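Local structure of conserved hypothetical protein (Bacteroides thetaiotaomicron, 2FB6) at residues Ser5-Asp17 against Thr105-Ile117. The protein is of unknown function, a conserved single-chain protein whose parallel beta sheet is flanked by helices. Residues are numbered along the deposited sequence; the frame is centred on the assembly and turned at random.
Sequences SANDKLTILWTTD and TEYLKNGEKILSI
Parallel pairing of strand 9-14 with the C-terminal strand 113-116 forms the edge of the sheet, their axes 4.6 Å apart and 24° from parallel. Backbone bonds alternate in direction: Thr11 N donates to Lys113 O, Leu115 N to Thr11 O (2.9 Å), Leu13 N to Leu115 O and Ile117 N to Leu13 O (2.8 Å). Ile12 and Leu115 share one face, where Ile12 CG2 reaches Ile117 CD1 at 3.9 Å; on the other, Thr11 and Ile114 lie side by side. Strand 41-46 bonds to the other edge of strand 9-14, which puts 9-14 inside the parallel sheet of this alpha/beta fold and 113-116 outermost in the chain. The lead-in from helix 101-109 turns at Gly111 in a Schellman motif (positive phi, Glu112 N bonded to Tyr107 O and Gly111 N to Leu108 O), after which Glu112 points toward strand 9-14. Its carboxylate divides its oxygens: Thr11 OG1 donates to OE1 of Glu112 (2.6 Å) from above the carboxylate plane, 41° out of it, while Lys9 NZ forms a salt bridge to OE2 of Glu112 (2.9 Å) on the syn side. Lys9 gets there fully extended, CG anti to its own N (chi1 -176°), and a water joins its NZ to Tyr107 OH, which also bonds Glu75. Replacing Glu112 with an alanine would probably leave the Lys9 ammonium without its counter-charge and the Thr11 hydroxyl without its acceptor. At the chain end, Thr15 OG1 donates to OXT of Ile117 (2.6 Å), and Ile117 O accepts from both Thr15 N, above the carbonyl plane, and Thr16 N, nearer to it.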
loop_
_atom_site.group_PDB
_atom_site.type_symbol
_atom_site.label_atom_id
_atom_site.label_comp_id
_atom_site.label_asym_id
_atom_site.label_seq_id
_atom_site.Cartn_x
_atom_site.Cartn_y
_atom_site.Cartn_z
ATOM N N SER A 5 12.182 -1.034 16.816
ATOM C CA SER A 5 11.005 -0.406 16.216
ATOM C C SER A 5 9.777 -1.297 16.249
ATOM O O SER A 5 8.905 -1.199 15.375
ATOM C CB SER A 5 11.296 0.033 14.789
ATOM O OG SER A 5 11.557 -1.086 13.986
ATOM N N ALA A 6 9.691 -2.193 17.228
ATOM C CA ALA A 6 8.701 -3.286 17.178
ATOM C C ALA A 6 7.225 -2.854 17.194
ATOM O O ALA A 6 6.347 -3.601 16.747
ATOM C CB ALA A 6 8.978 -4.311 18.279
ATOM N N ASN A 7 6.947 -1.655 17.695
ATOM C CA ASN A 7 5.567 -1.179 17.725
ATOM C C ASN A 7 5.364 0.089 16.903
ATOM O O ASN A 7 4.427 0.841 17.133
ATOM C CB ASN A 7 5.059 -0.999 19.169
ATOM C CG ASN A 7 3.539 -1.157 19.282
ATOM O OD1 ASN A 7 2.854 -1.422 18.296
ATOM N ND2 ASN A 7 3.014 -1.000 20.493
ATOM N N ASP A 8 6.241 0.286 15.920
ATOM C CA ASP A 8 6.321 1.510 15.116
ATOM C C ASP A 8 5.932 1.405 13.640
ATOM O O ASP A 8 6.021 2.391 12.918
ATOM C CB ASP A 8 7.726 2.111 15.225
ATOM C CG ASP A 8 7.983 2.741 16.583
ATOM O OD1 ASP A 8 7.095 3.440 17.111
ATOM O OD2 ASP A 8 9.080 2.511 17.126
ATOM N N LYS A 9 5.518 0.215 13.208
ATOM C CA LYS A 9 5.138 -0.021 11.806
ATOM C C LYS A 9 3.708 -0.496 11.662
ATOM O O LYS A 9 3.264 -1.416 12.366
ATOM C CB LYS A 9 6.080 -1.045 11.132
ATOM C CG LYS A 9 5.791 -1.268 9.637
ATOM C CD LYS A 9 6.694 -2.314 9.021
ATOM C CE LYS A 9 6.448 -2.464 7.537
ATOM N NZ LYS A 9 7.157 -3.674 7.018
ATOM N N LEU A 10 3.005 0.110 10.712
ATOM C CA LEU A 10 1.691 -0.396 10.299
ATOM C C LEU A 10 1.754 -0.859 8.855
ATOM O O LEU A 10 2.304 -0.163 8.009
ATOM C CB LEU A 10 0.637 0.715 10.395
ATOM C CG LEU A 10 -0.789 0.352 9.941
ATOM C CD1 LEU A 10 -1.378 -0.772 10.797
ATOM C CD2 LEU A 10 -1.665 1.603 9.932
ATOM N N THR A 11 1.168 -2.020 8.574
ATOM C CA THR A 11 1.013 -2.511 7.207
ATOM C C THR A 11 -0.467 -2.535 6.853
ATOM O O THR A 11 -1.314 -2.937 7.661
ATOM C CB THR A 11 1.647 -3.882 7.069
ATOM O OG1 THR A 11 3.061 -3.703 7.196
ATOM C CG2 THR A 11 1.355 -4.510 5.703
ATOM N N ILE A 12 -0.783 -2.057 5.652
ATOM C CA ILE A 12 -2.142 -2.165 5.169
ATOM C C ILE A 12 -2.114 -3.049 3.936
ATOM O O ILE A 12 -1.405 -2.739 2.983
ATOM C CB ILE A 12 -2.734 -0.781 4.814
ATOM C CG1 ILE A 12 -2.786 0.110 6.071
ATOM C CG2 ILE A 12 -4.146 -0.939 4.196
ATOM C CD1 ILE A 12 -3.075 1.579 5.788
ATOM N N LEU A 13 -2.868 -4.149 3.970
ATOM C CA LEU A 13 -3.087 -4.948 2.774
ATOM C C LEU A 13 -4.321 -4.382 2.073
ATOM O O LEU A 13 -5.454 -4.550 2.535
ATOM C CB LEU A 13 -3.289 -6.410 3.156
ATOM C CG LEU A 13 -3.605 -7.402 2.030
ATOM C CD1 LEU A 13 -2.517 -7.437 0.954
ATOM C CD2 LEU A 13 -3.822 -8.782 2.616
ATOM N N TRP A 14 -4.088 -3.666 0.981
ATOM C CA TRP A 14 -5.146 -2.965 0.277
ATOM C C TRP A 14 -5.613 -3.832 -0.894
ATOM O O TRP A 14 -4.927 -3.946 -1.912
ATOM C CB TRP A 14 -4.591 -1.613 -0.191
ATOM C CG TRP A 14 -5.473 -0.809 -1.079
ATOM C CD1 TRP A 14 -6.769 -1.078 -1.440
ATOM C CD2 TRP A 14 -5.131 0.431 -1.696
ATOM N NE1 TRP A 14 -7.233 -0.088 -2.289
ATOM C CE2 TRP A 14 -6.252 0.854 -2.452
ATOM C CE3 TRP A 14 -3.983 1.236 -1.680
ATOM C CZ2 TRP A 14 -6.250 2.037 -3.195
ATOM C CZ3 TRP A 14 -3.973 2.417 -2.441
ATOM C CH2 TRP A 14 -5.101 2.803 -3.184
ATOM N N THR A 15 -6.781 -4.452 -0.729
ATOM C CA THR A 15 -7.372 -5.277 -1.790
ATOM C C THR A 15 -8.588 -4.616 -2.415
ATOM O O THR A 15 -8.931 -4.910 -3.558
ATOM C CB THR A 15 -7.810 -6.683 -1.290
ATOM O OG1 THR A 15 -8.962 -6.567 -0.456
ATOM C CG2 THR A 15 -6.679 -7.398 -0.532
ATOM N N THR A 16 -9.255 -3.746 -1.664
ATOM C CA THR A 16 -10.564 -3.236 -2.099
ATOM C C THR A 16 -10.476 -2.256 -3.265
ATOM O O THR A 16 -9.499 -1.502 -3.390
ATOM C CB THR A 16 -11.339 -2.575 -0.934
ATOM O OG1 THR A 16 -12.666 -2.276 -1.381
ATOM C CG2 THR A 16 -10.654 -1.293 -0.431
ATOM N N ASP A 17 -11.508 -2.260 -4.109
ATOM C CA ASP A 17 -11.649 -1.200 -5.094
ATOM C C ASP A 17 -12.835 -0.289 -4.775
ATOM O O ASP A 17 -13.276 0.466 -5.638
ATOM C CB ASP A 17 -11.723 -1.752 -6.529
ATOM C CG ASP A 17 -12.915 -2.664 -6.760
ATOM O OD1 ASP A 17 -13.775 -2.818 -5.863
ATOM O OD2 ASP A 17 -13.000 -3.203 -7.891
ATOM N N THR A 105 4.227 -13.270 3.535
ATOM C CA THR A 105 4.478 -14.341 4.489
ATOM C C THR A 105 5.362 -13.824 5.616
ATOM O O THR A 105 5.042 -14.028 6.797
ATOM C CB THR A 105 5.100 -15.577 3.797
ATOM O OG1 THR A 105 4.253 -15.996 2.716
ATOM C CG2 THR A 105 5.259 -16.734 4.798
ATOM N N GLU A 106 6.442 -13.129 5.272
ATOM C CA GLU A 106 7.336 -12.608 6.298
ATOM C C GLU A 106 6.637 -11.614 7.215
ATOM O O GLU A 106 6.810 -11.654 8.440
ATOM C CB GLU A 106 8.578 -11.991 5.659
ATOM C CG GLU A 106 9.489 -13.039 5.022
ATOM C CD GLU A 106 10.209 -13.887 6.055
ATOM O OE1 GLU A 106 10.929 -13.306 6.903
ATOM O OE2 GLU A 106 10.049 -15.126 6.032
ATOM N N TYR A 107 5.831 -10.722 6.633
ATOM C CA TYR A 107 5.121 -9.733 7.454
ATOM C C TYR A 107 4.228 -10.437 8.464
ATOM O O TYR A 107 4.181 -10.065 9.636
ATOM C CB TYR A 107 4.263 -8.790 6.598
ATOM C CG TYR A 107 5.006 -8.016 5.519
ATOM C CD1 TYR A 107 6.348 -7.623 5.677
ATOM C CD2 TYR A 107 4.342 -7.623 4.362
ATOM C CE1 TYR A 107 7.020 -6.906 4.673
ATOM C CE2 TYR A 107 5.001 -6.898 3.368
ATOM C CZ TYR A 107 6.334 -6.534 3.536
ATOM O OH TYR A 107 6.987 -5.807 2.563
ATOM N N LEU A 108 3.523 -11.459 8.012
ATOM C CA LEU A 108 2.632 -12.199 8.904
ATOM C C LEU A 108 3.424 -12.957 9.972
ATOM O O LEU A 108 3.073 -12.918 11.157
ATOM C CB LEU A 108 1.773 -13.170 8.089
ATOM C CG LEU A 108 0.647 -12.499 7.299
ATOM C CD1 LEU A 108 0.191 -13.364 6.117
ATOM C CD2 LEU A 108 -0.542 -12.144 8.216
ATOM N N LYS A 109 4.497 -13.625 9.551
ATOM C CA LYS A 109 5.340 -14.422 10.477
ATOM C C LYS A 109 5.983 -13.556 11.543
ATOM O O LYS A 109 6.195 -14.013 12.675
ATOM C CB LYS A 109 6.435 -15.163 9.714
ATOM C CG LYS A 109 5.897 -16.123 8.662
ATOM C CD LYS A 109 5.966 -17.535 9.118
ATOM C CE LYS A 109 5.507 -18.489 8.037
ATOM N NZ LYS A 109 5.398 -19.870 8.569
ATOM N N ASN A 110 6.299 -12.315 11.176
ATOM C CA ASN A 110 6.934 -11.366 12.102
ATOM C C ASN A 110 5.956 -10.739 13.089
ATOM O O ASN A 110 6.368 -9.962 13.957
ATOM C CB ASN A 110 7.663 -10.268 11.325
ATOM C CG ASN A 110 8.830 -10.798 10.527
ATOM O OD1 ASN A 110 9.349 -11.886 10.805
ATOM N ND2 ASN A 110 9.255 -10.037 9.530
ATOM N N GLY A 111 4.676 -11.072 12.955
ATOM C CA GLY A 111 3.651 -10.547 13.851
ATOM C C GLY A 111 3.321 -9.093 13.573
ATOM O O GLY A 111 2.941 -8.340 14.478
ATOM N N GLU A 112 3.436 -8.688 12.310
ATOM C CA GLU A 112 3.103 -7.312 11.952
ATOM C C GLU A 112 1.675 -6.943 12.262
ATOM O O GLU A 112 0.786 -7.804 12.315
ATOM C CB GLU A 112 3.363 -7.050 10.473
ATOM C CG GLU A 112 4.818 -6.845 10.184
ATOM C CD GLU A 112 5.058 -5.741 9.194
ATOM O OE1 GLU A 112 4.324 -4.718 9.234
ATOM O OE2 GLU A 112 6.001 -5.890 8.392
ATOM N N LYS A 113 1.460 -5.648 12.472
ATOM C CA LYS A 113 0.108 -5.136 12.565
ATOM C C LYS A 113 -0.338 -4.858 11.139
ATOM O O LYS A 113 0.244 -4.013 10.452
ATOM C CB LYS A 113 0.064 -3.899 13.450
ATOM C CG LYS A 113 0.538 -4.228 14.850
ATOM C CD LYS A 113 0.652 -3.020 15.726
ATOM C CE LYS A 113 1.308 -3.429 17.027
ATOM N NZ LYS A 113 2.777 -3.677 16.832
ATOM N N ILE A 114 -1.348 -5.608 10.703
ATOM C CA ILE A 114 -1.831 -5.579 9.321
ATOM C C ILE A 114 -3.331 -5.340 9.298
ATOM O O ILE A 114 -4.097 -6.147 9.822
ATOM C CB ILE A 114 -1.537 -6.919 8.554
ATOM C CG1 ILE A 114 -0.029 -7.191 8.471
ATOM C CG2 ILE A 114 -2.186 -6.920 7.155
ATOM C CD1 ILE A 114 0.342 -8.596 7.962
ATOM N N LEU A 115 -3.735 -4.225 8.705
ATOM C CA LEU A 115 -5.142 -3.997 8.421
ATOM C C LEU A 115 -5.383 -4.523 7.028
ATOM O O LEU A 115 -4.755 -4.057 6.065
ATOM C CB LEU A 115 -5.461 -2.500 8.452
ATOM C CG LEU A 115 -5.412 -1.791 9.809
ATOM C CD1 LEU A 115 -5.675 -0.315 9.572
ATOM C CD2 LEU A 115 -6.418 -2.400 10.800
ATOM N N SER A 116 -6.273 -5.501 6.920
ATOM C CA SER A 116 -6.613 -6.047 5.617
ATOM C C SER A 116 -7.898 -5.404 5.125
ATOM O O SER A 116 -8.980 -5.668 5.645
ATOM C CB SER A 116 -6.692 -7.581 5.641
ATOM O OG SER A 116 -7.416 -8.062 6.758
ATOM N N ILE A 117 -7.739 -4.525 4.136
ATOM C CA ILE A 117 -8.837 -3.762 3.564
ATOM C C ILE A 117 -8.831 -4.117 2.072
ATOM O O ILE A 117 -8.462 -3.369 1.190
ATOM C CB ILE A 117 -8.674 -2.235 3.816
ATOM C CG1 ILE A 117 -8.393 -1.950 5.297
ATOM C CG2 ILE A 117 -9.927 -1.476 3.370
ATOM C CD1 ILE A 117 -7.734 -0.609 5.567
ATOM O OXT ILE A 117 -9.150 -5.255 1.724
HETATM O O HOH W 1 4.359 -2.315 14.730
HETATM O O HOH W 2 7.678 -3.410 4.231
HETATM O O HOH W 3 3.621 -4.006 11.817
#